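Local atomic coordinates of CalS11 (Micromonospora echinospora, PDB entry 3TOS), a protein that probably transfers a methyl group to an oxygen atom in calicheamicin biosynthesis, with S-adenosyl-L-homocysteine seen bound in its pocket. Residues B[47-50]-B[51-54]; B[19-22]-B[23-26]; B[84-87]-B[88-92]; B[57-60]-B[61-64]; B[34-37]-B[38-41]. All coordinates share one frame; numbering follows the deposited sequence. Where two conformers were deposited one is given.

Contact 1 joins the loop end 47-49 to the start of helix 50-65; contact 4 lies further along that helix, centres about 15 Å apart. Contact 2 lies on helix 17-31. It is tied to contact 1 by the salt bridge from R49 NE to E19 OE2, 2.8 Å long. Contact 3, on helix 82-94, packs against contact 4 with centres about 10 Å apart; there F87 CZ meets M59 SE at 3.8 Å. Contact 5 sits in the loop between helices 17-31 and 50-65, about 28 Å from contact 4 centre to centre. All five touch a second subunit. The H51 side chain is about 5 Å from bound glutamate, and those of L84 and M59 are each about 7 Å from bound S-adenosyl-L-homocysteine.

Contact 1: residues B[47-50]-B[51-54]; sequences FLRR and HQMT
L48 and Q52 meet at about a right angle, with L48 CD1 3.6 Å from Q52 CB. L48 CG stands anti to the backbone N (chi1 -180°). Its other methyl, L48 CD2, meets the selenomethionine M53 at CE, 3.8 Å away. The M53 chain is bent at both chi2 and chi3, which brings its end back to L48.

R49 and Q52 run side by side. Q52 CG lies over one face of the R49 guanidinium, offset toward its rim, and is 3.5 Å from R49 NH1. The amide plane is turned 71° from the guanidinium plane. The polar ends are held elsewhere: R49 NE by E19, and Q52 OE1 by R82, a residue that binds S-adenosyl-L-homocysteine. R49 NH2 also bonds N42 of a second subunit.

R50 O accepts two bonds from T54. T54 N reaches R50 O nearly in line with the carbonyl at 2.9 Å. T54 OG1, 2.8 Å from R50 O, comes from above the carbonyl plane. The R50 chain bends at chi3 (51°), and two waters lie at the edge of its guanidinium. One joins NH1 to T54 OG1; the other joins NH2 to H51 ND1.

The H51 side chain lies about 5 Å from bound glutamate. M53 N closes the first turn on R49 O at 2.8 Å. With R49 at the N-cap, this is the N-terminal start of helix 50-65.

Contact 2: residues B[19-22]-B[23-26]; sequences ETET and TQRL
E21 crosses the R25 side chain, with E21 CG 3.5 Å from R25 NE. The carboxylate and guanidinium planes are 85° apart, nearly perpendicular. E21 OE2 lies at the guanidinium edge, in its plane, and accepts a bond from R25 NE at 2.8 Å, a salt bridge. It uses its anti lone pair, the one turned away from OE1. R25 is extended from CG to NE, while E21 is bent at chi2 (64°), and this brings OE2 onto NE.

The other oxygen, E21 OE1, receives a bond from a water that also donates to Q24 OE1. Beside this bridge T20 CG2 packs against the Q24 amide, 3.6 Å from Q24 NE2.

T23 OG1 donates back to E19 O at 2.8 Å, and T23 N bonds the same oxygen from the opposite face of the carbonyl plane. E19 OE2 itself is paired with R49. T22 is buried: its CG2 meets L26 CD1 at 3.8 Å, while T22 OG1 bonds A146 O of a second subunit.

The E21-R25 pair, i to i+4 and bonded through NE, probably offsets the two charges locally. The T23 hydroxyl is satisfied by a carbonyl of its own helix.

Contact 3: residues B[84-87]-B[88-92]; sequences LGTF and AALRG
T86 and L90 lie side by side and point the same way, one turn apart on helix 82-94. This helix links strands 72-76 and 103-107 in a beta-alpha-beta unit of the Rossmann-like methyltransferase fold. The side chains touch through methyls: T86 CG2 is 3.7 Å from L90 CD1. T86 turns its methyl opposite the backbone N and its OG1 (chi1 -54°) back to bond R82 O. In L90 it is the carbonyl carbon that CG opposes (chi1 -66°). This lays L90 CG over the preceding turn, 3.2 Å from T86 O. That oxygen also accepts L90 N.

L84, F87 and R91 all pack on I103 of strand 103-107. F87 also meets I73 of strand 72-76 and M59 of helix 50-65. L84 also meets E75 of strand 72-76 and L140 of helix 136-148. R91 bends at chi3, and its guanidinium is held by E148 and by the carbonyls of R101 and R159.

Two alanines sit among these larger residues. A88 CB rests 3.4 Å from L84 O and packs on L144. A89 packs on L48, and L90 on L57, of a second subunit. The helix thus packs against the sheet of its own chain and against that subunit. R91 begins close to the backbone before it reaches away: R91 CB lies 3.3 Å from F87 O.

Contact 4: residues B[57-60]-B[61-64]; sequences LSMD and ALYR
D60 and R64 cross one turn apart on the helix, joined through their charged ends. R64 can be followed outward. R64 CB sits 3.4 Å from D60 O, the carbonyl that also accepts R64 N. R64 CG stays over D60 O at 3.3 Å, because it stands anti to the carbonyl carbon of R64 (chi1 -74°). R64 CD moves on to D60 OD2, 3.7 Å away. A bend at chi3 then presents R64 NE, which donates to D60 OD2 at 2.9 Å in a salt bridge, with an N-H...O angle of 163°. OD2 lies close to the guanidinium plane, yet NE meets it from above the carboxylate plane. At the tip, NH2 gives a bond to a water. The same water donates to D60 OD2 and to L57 O, so it ties the tip to the previous turn.

This is an i to i+4 ion pair on helix 50-65, which packs beside helix 82-94 against the sheet of the Rossmann-like methyltransferase fold. D60 OD1 bonds Y94 of helix 82-94, and the D60 side chain also packs on L57 of a second subunit. A leucine in place of D60 would probably leave R64 NE and the Y94 hydroxyl without their carboxylate mate and the R64 tip freer to turn.

On another side of the helix, M59 and L62 run side by side, and both touch Y187 of strand 183-188. The selenomethionine methyl M59 CE is 4.1 Å from L62 CD1. Y63 CB is 3.4 Å from M59 O, while the Y63 hydroxyl bonds E95.

Contact 5: residues B[34-37]-B[38-41]; sequences PIPT and EELV
I35 and E39 cross at about a right angle, in the more closely packed part of the contact. I35 was modelled in two conformers; in the one given, I35 CG2 lies 3.6 Å from E39 CB. This branch stands anti to the I35 backbone N, which puts it beside E39 CB. L40 CD2 adds a looser apolar contact to I35 CB at 4.2 Å. An alanine in place of L40 would lack the CD2 methyl, which would probably open a gap beside I35 and S33.

The backbone makes two overlapping i to i+3 turns, 36-39 and 37-40, in the loop between helices 17-31 and 50-65. E39 N donates to P36 O at 2.9 Å, and L40 N to T37 O at 3.3 Å. Both donors stand above the carbonyl planes. A water donates to T37 O and accepts from V41 N.

Another copy of the protein lies against this loop. P36 packs on F80 of that second subunit, and I35 on its Y136. The E39 carboxylate bonds N42 of its own chain, with a long, weak ion pair to R79 of the second subunit.

T37 and E38 form the exposed side. E38 CG sits between its backbone N and carbonyl carbon (chi1 76°), and a bend at chi2 turns the carboxylate back over P36. There E38 OE2 comes to 3.4 Å from P36 CB.

Contact 1: residues B[47-50]-B[51-54]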
loop_
_atom_site.group_PDB
_atom_site.type_symbol
_atom_site.label_atom_id
_atom_site.label_comp_id
_atom_site.label_asym_id
_atom_site.label_seq_id
_atom_site.Cartn_x
_atom_site.Cartn_y
_atom_site.Cartn_z
ATOM N N PHE B 47 5.103 14.207 37.348
ATOM C CA PHE B 47 5.591 13.185 38.258
ATOM C C PHE B 47 5.614 11.772 37.673
ATOM O O PHE B 47 5.909 10.800 38.366
ATOM C CB PHE B 47 4.741 13.228 39.529
ATOM C CG PHE B 47 4.564 14.605 40.054
ATOM C CD1 PHE B 47 5.655 15.254 40.667
ATOM C CD2 PHE B 47 3.353 15.296 39.871
ATOM C CE1 PHE B 47 5.555 16.571 41.074
ATOM C CE2 PHE B 47 3.220 16.641 40.344
ATOM C CZ PHE B 47 4.353 17.288 40.916
ATOM N N LEU B 48 5.301 11.690 36.389
ATOM C CA LEU B 48 5.115 10.426 35.672
ATOM C C LEU B 48 6.413 10.130 34.890
ATOM O O LEU B 48 6.625 10.685 33.801
ATOM C CB LEU B 48 3.873 10.535 34.735
ATOM C CG LEU B 48 3.542 9.248 33.906
ATOM C CD1 LEU B 48 2.994 8.182 34.785
ATOM C CD2 LEU B 48 2.532 9.664 32.771
ATOM N N ARG B 49 7.285 9.281 35.456
ATOM C CA ARG B 49 8.621 9.073 34.894
ATOM C C ARG B 49 8.542 8.102 33.715
ATOM O O ARG B 49 7.539 7.386 33.553
ATOM C CB ARG B 49 9.562 8.508 35.978
ATOM C CG ARG B 49 9.206 7.129 36.442
ATOM C CD ARG B 49 10.077 6.748 37.614
ATOM N NE ARG B 49 9.859 5.374 38.049
ATOM C CZ ARG B 49 8.847 4.953 38.809
ATOM N NH1 ARG B 49 7.859 5.792 39.189
ATOM N NH2 ARG B 49 8.819 3.649 39.146
ATOM N N ARG B 50 9.620 8.056 32.949
ATOM C CA ARG B 50 9.717 7.250 31.725
ATOM C C ARG B 50 9.136 5.860 31.944
ATOM O O ARG B 50 8.334 5.403 31.146
ATOM C CB ARG B 50 11.213 7.074 31.348
ATOM C CG ARG B 50 11.407 6.248 30.053
ATOM C CD ARG B 50 12.849 5.715 29.898
ATOM N NE ARG B 50 13.348 5.007 31.089
ATOM C CZ ARG B 50 13.054 3.740 31.383
ATOM N NH1 ARG B 50 12.281 3.017 30.554
ATOM N NH2 ARG B 50 13.549 3.198 32.501
ATOM N N HIS B 51 9.577 5.143 32.981
ATOM C CA HIS B 51 9.182 3.748 33.142
ATOM C C HIS B 51 7.640 3.625 33.243
ATOM O O HIS B 51 7.017 2.702 32.651
ATOM C CB HIS B 51 9.804 3.141 34.421
ATOM C CG HIS B 51 9.371 1.734 34.659
ATOM N ND1 HIS B 51 9.854 0.686 33.895
ATOM C CD2 HIS B 51 8.453 1.202 35.514
ATOM C CE1 HIS B 51 9.305 -0.438 34.313
ATOM N NE2 HIS B 51 8.432 -0.151 35.272
ATOM N N GLN B 52 7.017 4.550 33.999
ATOM C CA GLN B 52 5.540 4.533 34.150
ATOM C C GLN B 52 4.828 5.068 32.917
ATOM O O GLN B 52 3.761 4.576 32.541
ATOM C CB GLN B 52 5.107 5.289 35.449
ATOM C CG GLN B 52 5.636 4.599 36.746
ATOM C CD GLN B 52 5.054 3.206 36.954
ATOM O OE1 GLN B 52 4.098 2.799 36.279
ATOM N NE2 GLN B 52 5.638 2.461 37.839
HETATM N N MSE B 53 5.372 6.091 32.293
HETATM C CA MSE B 53 4.847 6.578 31.015
HETATM C C MSE B 53 4.794 5.441 29.985
HETATM O O MSE B 53 3.849 5.306 29.222
HETATM C CB MSE B 53 5.687 7.764 30.480
HETATM C CG MSE B 53 5.312 8.198 29.011
HETATM SE SE MSE B 53 3.539 8.956 28.924
HETATM C CE MSE B 53 4.036 10.757 29.408
ATOM N N THR B 54 5.852 4.640 29.967
ATOM C CA THR B 54 5.953 3.543 29.007
ATOM C C THR B 54 4.777 2.554 29.243
ATOM O O THR B 54 4.130 2.085 28.301
ATOM C CB THR B 54 7.312 2.785 29.162
ATOM O OG1 THR B 54 8.369 3.703 28.895
ATOM C CG2 THR B 54 7.409 1.688 28.115
HETATM O O HOH W 1 10.897 3.209 27.981
HETATM O O HOH W 2 12.197 0.570 32.257
#

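Contact 2: residues B[19-22]-B[23-26]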
loop_
_atom_site.group_PDB
_atom_site.type_symbol
_atom_site.label_atom_id
_atom_site.label_comp_id
_atom_site.label_asym_id
_atom_site.label_seq_id
_atom_site.Cartn_x
_atom_site.Cartn_y
_atom_site.Cartn_z
ATOM N N GLU B 19 17.354 5.142 38.747
ATOM C CA GLU B 19 15.863 4.980 38.671
ATOM C C GLU B 19 15.266 5.169 40.057
ATOM O O GLU B 19 14.220 5.796 40.256
ATOM C CB GLU B 19 15.561 3.602 38.078
ATOM C CG GLU B 19 14.101 3.088 38.278
ATOM C CD GLU B 19 13.024 3.774 37.436
ATOM O OE1 GLU B 19 13.372 4.603 36.562
ATOM O OE2 GLU B 19 11.823 3.444 37.657
ATOM N N THR B 20 15.961 4.642 41.061
ATOM C CA THR B 20 15.500 4.779 42.437
ATOM C C THR B 20 15.498 6.268 42.815
ATOM O O THR B 20 14.560 6.771 43.435
ATOM C CB THR B 20 16.429 3.986 43.381
ATOM O OG1 THR B 20 16.262 2.574 43.148
ATOM C CG2 THR B 20 16.072 4.261 44.856
ATOM N N GLU B 21 16.572 6.984 42.455
ATOM C CA GLU B 21 16.674 8.445 42.732
ATOM C C GLU B 21 15.600 9.252 42.076
ATOM O O GLU B 21 14.942 10.099 42.732
ATOM C CB GLU B 21 18.046 8.939 42.256
ATOM C CG GLU B 21 18.372 10.399 42.562
ATOM C CD GLU B 21 18.465 10.696 44.114
ATOM O OE1 GLU B 21 18.652 9.756 44.951
ATOM O OE2 GLU B 21 18.378 11.879 44.502
ATOM N N THR B 22 15.310 8.936 40.800
ATOM C CA THR B 22 14.225 9.651 40.107
ATOM C C THR B 22 12.888 9.440 40.852
ATOM O O THR B 22 12.163 10.382 41.105
ATOM C CB THR B 22 14.089 9.196 38.641
ATOM O OG1 THR B 22 15.176 9.721 37.890
ATOM C CG2 THR B 22 12.768 9.694 38.011
ATOM N N THR B 23 12.603 8.181 41.187
ATOM C CA THR B 23 11.361 7.820 41.825
ATOM C C THR B 23 11.212 8.530 43.161
ATOM O O THR B 23 10.173 9.134 43.456
ATOM C CB THR B 23 11.285 6.319 42.030
ATOM O OG1 THR B 23 11.464 5.659 40.770
ATOM C CG2 THR B 23 9.914 5.910 42.557
ATOM N N GLN B 24 12.272 8.486 43.973
ATOM C CA GLN B 24 12.216 9.108 45.298
ATOM C C GLN B 24 12.127 10.626 45.186
ATOM O O GLN B 24 11.416 11.255 45.976
ATOM C CB GLN B 24 13.439 8.692 46.131
ATOM C CG GLN B 24 13.327 7.228 46.567
ATOM C CD GLN B 24 14.567 6.724 47.197
ATOM O OE1 GLN B 24 15.613 7.394 47.169
ATOM N NE2 GLN B 24 14.473 5.541 47.804
ATOM N N ARG B 25 12.869 11.214 44.254
ATOM C CA ARG B 25 12.789 12.670 44.038
ATOM C C ARG B 25 11.387 13.101 43.634
ATOM O O ARG B 25 10.894 14.076 44.162
ATOM C CB ARG B 25 13.763 13.150 42.972
ATOM C CG ARG B 25 15.236 13.163 43.493
ATOM C CD ARG B 25 16.055 13.799 42.418
ATOM N NE ARG B 25 17.465 13.739 42.650
ATOM C CZ ARG B 25 18.400 14.286 41.860
ATOM N NH1 ARG B 25 18.040 15.098 40.845
ATOM N NH2 ARG B 25 19.708 14.015 42.094
ATOM N N LEU B 26 10.789 12.438 42.651
ATOM C CA LEU B 26 9.452 12.805 42.201
ATOM C C LEU B 26 8.431 12.593 43.282
ATOM O O LEU B 26 7.482 13.360 43.334
ATOM C CB LEU B 26 9.063 12.049 40.938
ATOM C CG LEU B 26 9.868 12.442 39.696
ATOM C CD1 LEU B 26 9.516 11.520 38.544
ATOM C CD2 LEU B 26 9.731 13.913 39.272
HETATM O O HOH W 3 18.094 7.429 45.955
#

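Contact 3: residues B[84-87]-B[88-92]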
loop_
_atom_site.group_PDB
_atom_site.type_symbol
_atom_site.label_atom_id
_atom_site.label_comp_id
_atom_site.label_asym_id
_atom_site.label_seq_id
_atom_site.Cartn_x
_atom_site.Cartn_y
_atom_site.Cartn_z
ATOM N N LEU B 84 -6.183 -0.345 35.809
ATOM C CA LEU B 84 -7.638 -0.122 35.736
ATOM C C LEU B 84 -7.917 1.364 35.591
ATOM O O LEU B 84 -8.796 1.757 34.829
ATOM C CB LEU B 84 -8.360 -0.638 36.986
ATOM C CG LEU B 84 -8.237 -2.150 37.275
ATOM C CD1 LEU B 84 -9.124 -2.629 38.426
ATOM C CD2 LEU B 84 -8.418 -3.003 36.007
ATOM N N GLY B 85 -7.127 2.189 36.299
ATOM C CA GLY B 85 -7.196 3.662 36.180
ATOM C C GLY B 85 -6.948 4.018 34.741
ATOM O O GLY B 85 -7.688 4.812 34.149
ATOM N N THR B 86 -5.863 3.473 34.180
ATOM C CA THR B 86 -5.500 3.769 32.802
ATOM C C THR B 86 -6.651 3.418 31.819
ATOM O O THR B 86 -7.042 4.225 30.991
ATOM C CB THR B 86 -4.237 3.004 32.401
ATOM O OG1 THR B 86 -3.219 3.319 33.385
ATOM C CG2 THR B 86 -3.808 3.475 31.006
ATOM N N PHE B 87 -7.156 2.180 31.929
ATOM C CA PHE B 87 -8.297 1.751 31.090
ATOM C C PHE B 87 -9.547 2.623 31.273
ATOM O O PHE B 87 -10.226 2.914 30.283
ATOM C CB PHE B 87 -8.646 0.293 31.349
ATOM C CG PHE B 87 -7.569 -0.673 30.920
ATOM C CD1 PHE B 87 -6.841 -0.461 29.776
ATOM C CD2 PHE B 87 -7.251 -1.771 31.722
ATOM C CE1 PHE B 87 -5.772 -1.415 29.403
ATOM C CE2 PHE B 87 -6.244 -2.672 31.393
ATOM C CZ PHE B 87 -5.499 -2.520 30.216
ATOM N N ALA B 88 -9.858 3.034 32.529
ATOM C CA ALA B 88 -11.020 3.867 32.734
ATOM C C ALA B 88 -10.920 5.202 31.983
ATOM O O ALA B 88 -11.924 5.680 31.402
ATOM C CB ALA B 88 -11.202 4.134 34.233
ATOM N N ALA B 89 -9.722 5.801 31.989
ATOM C CA ALA B 89 -9.528 7.069 31.308
ATOM C C ALA B 89 -9.544 6.852 29.791
ATOM O O ALA B 89 -10.134 7.640 29.049
ATOM C CB ALA B 89 -8.198 7.737 31.757
ATOM N N LEU B 90 -8.869 5.806 29.323
ATOM C CA LEU B 90 -8.834 5.541 27.894
ATOM C C LEU B 90 -10.214 5.194 27.323
ATOM O O LEU B 90 -10.500 5.519 26.180
ATOM C CB LEU B 90 -7.837 4.388 27.594
ATOM C CG LEU B 90 -6.347 4.656 27.867
ATOM C CD1 LEU B 90 -5.540 3.352 27.703
ATOM C CD2 LEU B 90 -5.816 5.759 26.950
ATOM N N ARG B 91 -11.031 4.516 28.107
ATOM C CA ARG B 91 -12.393 4.214 27.659
ATOM C C ARG B 91 -13.177 5.512 27.455
ATOM O O ARG B 91 -14.014 5.615 26.534
ATOM C CB ARG B 91 -13.075 3.258 28.660
ATOM C CG ARG B 91 -14.502 2.893 28.318
ATOM C CD ARG B 91 -15.126 1.970 29.351
ATOM N NE ARG B 91 -15.190 2.630 30.672
ATOM C CZ ARG B 91 -15.537 2.002 31.806
ATOM N NH1 ARG B 91 -15.889 0.700 31.776
ATOM N NH2 ARG B 91 -15.535 2.685 32.974
ATOM N N GLY B 92 -12.871 6.534 28.267
ATOM C CA GLY B 92 -13.501 7.858 28.041
ATOM C C GLY B 92 -12.959 8.463 26.743
ATOM O O GLY B 92 -13.725 9.036 25.925
#

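Contact 4: residues B[57-60]-B[61-64]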
loop_
_atom_site.group_PDB
_atom_site.type_symbol
_atom_site.label_atom_id
_atom_site.label_comp_id
_atom_site.label_asym_id
_atom_site.label_seq_id
_atom_site.Cartn_x
_atom_site.Cartn_y
_atom_site.Cartn_z
ATOM N N LEU B 57 1.601 4.102 27.782
ATOM C CA LEU B 57 1.559 4.066 26.355
ATOM C C LEU B 57 1.295 2.619 25.893
ATOM O O LEU B 57 0.656 2.386 24.868
ATOM C CB LEU B 57 2.861 4.597 25.752
ATOM C CG LEU B 57 3.127 6.089 26.006
ATOM C CD1 LEU B 57 4.541 6.408 25.558
ATOM C CD2 LEU B 57 2.083 6.934 25.262
ATOM N N SER B 58 1.853 1.609 26.613
ATOM C CA SER B 58 1.617 0.204 26.227
ATOM C C SER B 58 0.148 -0.187 26.454
ATOM O O SER B 58 -0.452 -0.846 25.582
ATOM C CB SER B 58 2.507 -0.753 27.029
ATOM O OG SER B 58 3.843 -0.576 26.574
HETATM N N MSE B 59 -0.455 0.247 27.562
HETATM C CA MSE B 59 -1.892 -0.018 27.770
HETATM C C MSE B 59 -2.746 0.624 26.679
HETATM O O MSE B 59 -3.736 0.012 26.216
HETATM C CB MSE B 59 -2.351 0.426 29.154
HETATM C CG MSE B 59 -1.684 -0.314 30.328
HETATM SE SE MSE B 59 -1.741 -2.263 30.240
HETATM C CE MSE B 59 0.062 -2.610 29.576
ATOM N N ASP B 60 -2.368 1.839 26.288
ATOM C CA ASP B 60 -3.057 2.525 25.216
ATOM C C ASP B 60 -2.919 1.766 23.889
ATOM O O ASP B 60 -3.889 1.671 23.127
ATOM C CB ASP B 60 -2.524 3.974 25.061
ATOM C CG ASP B 60 -3.114 4.675 23.893
ATOM O OD1 ASP B 60 -4.290 5.026 23.989
ATOM O OD2 ASP B 60 -2.417 4.940 22.898
ATOM N N ALA B 61 -1.734 1.206 23.621
ATOM C CA ALA B 61 -1.517 0.456 22.380
ATOM C C ALA B 61 -2.386 -0.815 22.377
ATOM O O ALA B 61 -2.992 -1.150 21.343
ATOM C CB ALA B 61 -0.036 0.066 22.243
ATOM N N LEU B 62 -2.473 -1.518 23.512
ATOM C CA LEU B 62 -3.337 -2.722 23.556
ATOM C C LEU B 62 -4.811 -2.344 23.396
ATOM O O LEU B 62 -5.547 -2.978 22.598
ATOM C CB LEU B 62 -3.178 -3.487 24.874
ATOM C CG LEU B 62 -1.761 -4.050 25.110
ATOM C CD1 LEU B 62 -1.760 -4.686 26.501
ATOM C CD2 LEU B 62 -1.343 -5.162 24.062
ATOM N N TYR B 63 -5.234 -1.267 24.061
ATOM C CA TYR B 63 -6.634 -0.860 23.977
ATOM C C TYR B 63 -6.984 -0.470 22.546
ATOM O O TYR B 63 -8.027 -0.835 21.997
ATOM C CB TYR B 63 -6.901 0.308 24.935
ATOM C CG TYR B 63 -8.373 0.608 25.257
ATOM C CD1 TYR B 63 -9.412 0.295 24.365
ATOM C CD2 TYR B 63 -8.733 1.066 26.490
ATOM C CE1 TYR B 63 -10.715 0.537 24.665
ATOM C CE2 TYR B 63 -10.066 1.282 26.798
ATOM C CZ TYR B 63 -11.027 1.106 25.883
ATOM O OH TYR B 63 -12.336 1.352 26.258
ATOM N N ARG B 64 -6.105 0.298 21.899
ATOM C CA ARG B 64 -6.376 0.688 20.515
ATOM C C ARG B 64 -6.546 -0.504 19.574
ATOM O O ARG B 64 -7.280 -0.424 18.605
ATOM C CB ARG B 64 -5.280 1.614 19.998
ATOM C CG ARG B 64 -5.407 3.021 20.589
ATOM C CD ARG B 64 -4.404 3.952 19.907
ATOM N NE ARG B 64 -3.012 3.719 20.311
ATOM C CZ ARG B 64 -2.040 3.220 19.543
ATOM N NH1 ARG B 64 -2.290 2.803 18.301
ATOM N NH2 ARG B 64 -0.810 3.084 20.046
HETATM O O HOH W 4 0.163 4.172 22.602
#

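Contact 5: residues B[34-37]-B[38-41]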
loop_
_atom_site.group_PDB
_atom_site.type_symbol
_atom_site.label_atom_id
_atom_site.label_comp_id
_atom_site.label_asym_id
_atom_site.label_seq_id
_atom_site.Cartn_x
_atom_site.Cartn_y
_atom_site.Cartn_z
ATOM N N PRO B 34 4.489 23.173 45.396
ATOM C CA PRO B 34 3.889 24.490 45.441
ATOM C C PRO B 34 2.678 24.634 44.519
ATOM O O PRO B 34 1.966 25.652 44.635
ATOM C CB PRO B 34 5.002 25.417 44.945
ATOM C CG PRO B 34 5.794 24.535 43.974
ATOM C CD PRO B 34 5.764 23.168 44.654
ATOM N N ILE B 35 2.402 23.659 43.668
ATOM C CA ILE B 35 1.228 23.767 42.801
ATOM C C ILE B 35 -0.012 23.724 43.745
ATOM O O ILE B 35 -0.097 22.872 44.679
ATOM C CB ILE B 35 1.153 22.544 41.862
ATOM C CG1 ILE B 35 2.329 22.597 40.893
ATOM C CG2 ILE B 35 -0.157 22.530 41.045
ATOM C CD1 ILE B 35 2.446 21.158 40.156
ATOM N N PRO B 36 -1.009 24.579 43.489
ATOM C CA PRO B 36 -2.229 24.615 44.325
ATOM C C PRO B 36 -2.849 23.219 44.361
ATOM O O PRO B 36 -2.833 22.554 43.312
ATOM C CB PRO B 36 -3.118 25.634 43.599
ATOM C CG PRO B 36 -2.263 26.433 42.794
ATOM C CD PRO B 36 -0.993 25.641 42.490
ATOM N N THR B 37 -3.392 22.802 45.504
ATOM C CA THR B 37 -3.995 21.491 45.649
ATOM C C THR B 37 -4.893 21.076 44.479
ATOM O O THR B 37 -4.809 19.936 43.969
ATOM C CB THR B 37 -4.733 21.356 46.994
ATOM O OG1 THR B 37 -3.769 21.684 48.003
ATOM C CG2 THR B 37 -5.269 19.860 47.205
ATOM N N GLU B 38 -5.763 22.012 44.081
ATOM C CA GLU B 38 -6.809 21.711 43.088
ATOM C C GLU B 38 -6.233 21.601 41.670
ATOM O O GLU B 38 -6.966 21.204 40.743
ATOM C CB GLU B 38 -7.938 22.752 43.154
ATOM C CG GLU B 38 -7.560 24.051 42.528
ATOM C CD GLU B 38 -6.771 24.963 43.478
ATOM O OE1 GLU B 38 -6.518 24.614 44.680
ATOM O OE2 GLU B 38 -6.392 26.054 42.992
ATOM N N GLU B 39 -4.942 21.920 41.500
ATOM C CA GLU B 39 -4.310 21.861 40.154
ATOM C C GLU B 39 -3.403 20.636 40.019
ATOM O O GLU B 39 -2.888 20.388 38.970
ATOM C CB GLU B 39 -3.468 23.117 39.761
ATOM C CG GLU B 39 -4.338 24.379 39.589
ATOM C CD GLU B 39 -5.208 24.329 38.380
ATOM O OE1 GLU B 39 -4.944 23.533 37.460
ATOM O OE2 GLU B 39 -6.149 25.147 38.305
ATOM N N LEU B 40 -3.226 19.877 41.090
ATOM C CA LEU B 40 -2.315 18.747 41.026
ATOM C C LEU B 40 -2.782 17.760 39.968
ATOM O O LEU B 40 -1.980 17.246 39.185
ATOM C CB LEU B 40 -2.233 18.049 42.380
ATOM C CG LEU B 40 -1.357 18.711 43.441
ATOM C CD1 LEU B 40 -1.535 18.000 44.772
ATOM C CD2 LEU B 40 0.103 18.674 43.005
ATOM N N VAL B 41 -4.086 17.515 39.928
ATOM C CA VAL B 41 -4.628 16.571 38.941
ATOM C C VAL B 41 -4.637 17.083 37.507
ATOM O O VAL B 41 -5.014 16.346 36.587
ATOM C CB VAL B 41 -6.051 16.019 39.336
ATOM C CG1 VAL B 41 -5.979 15.192 40.694
ATOM C CG2 VAL B 41 -7.140 17.107 39.366
HETATM O O HOH W 5 -5.680 18.142 42.260
#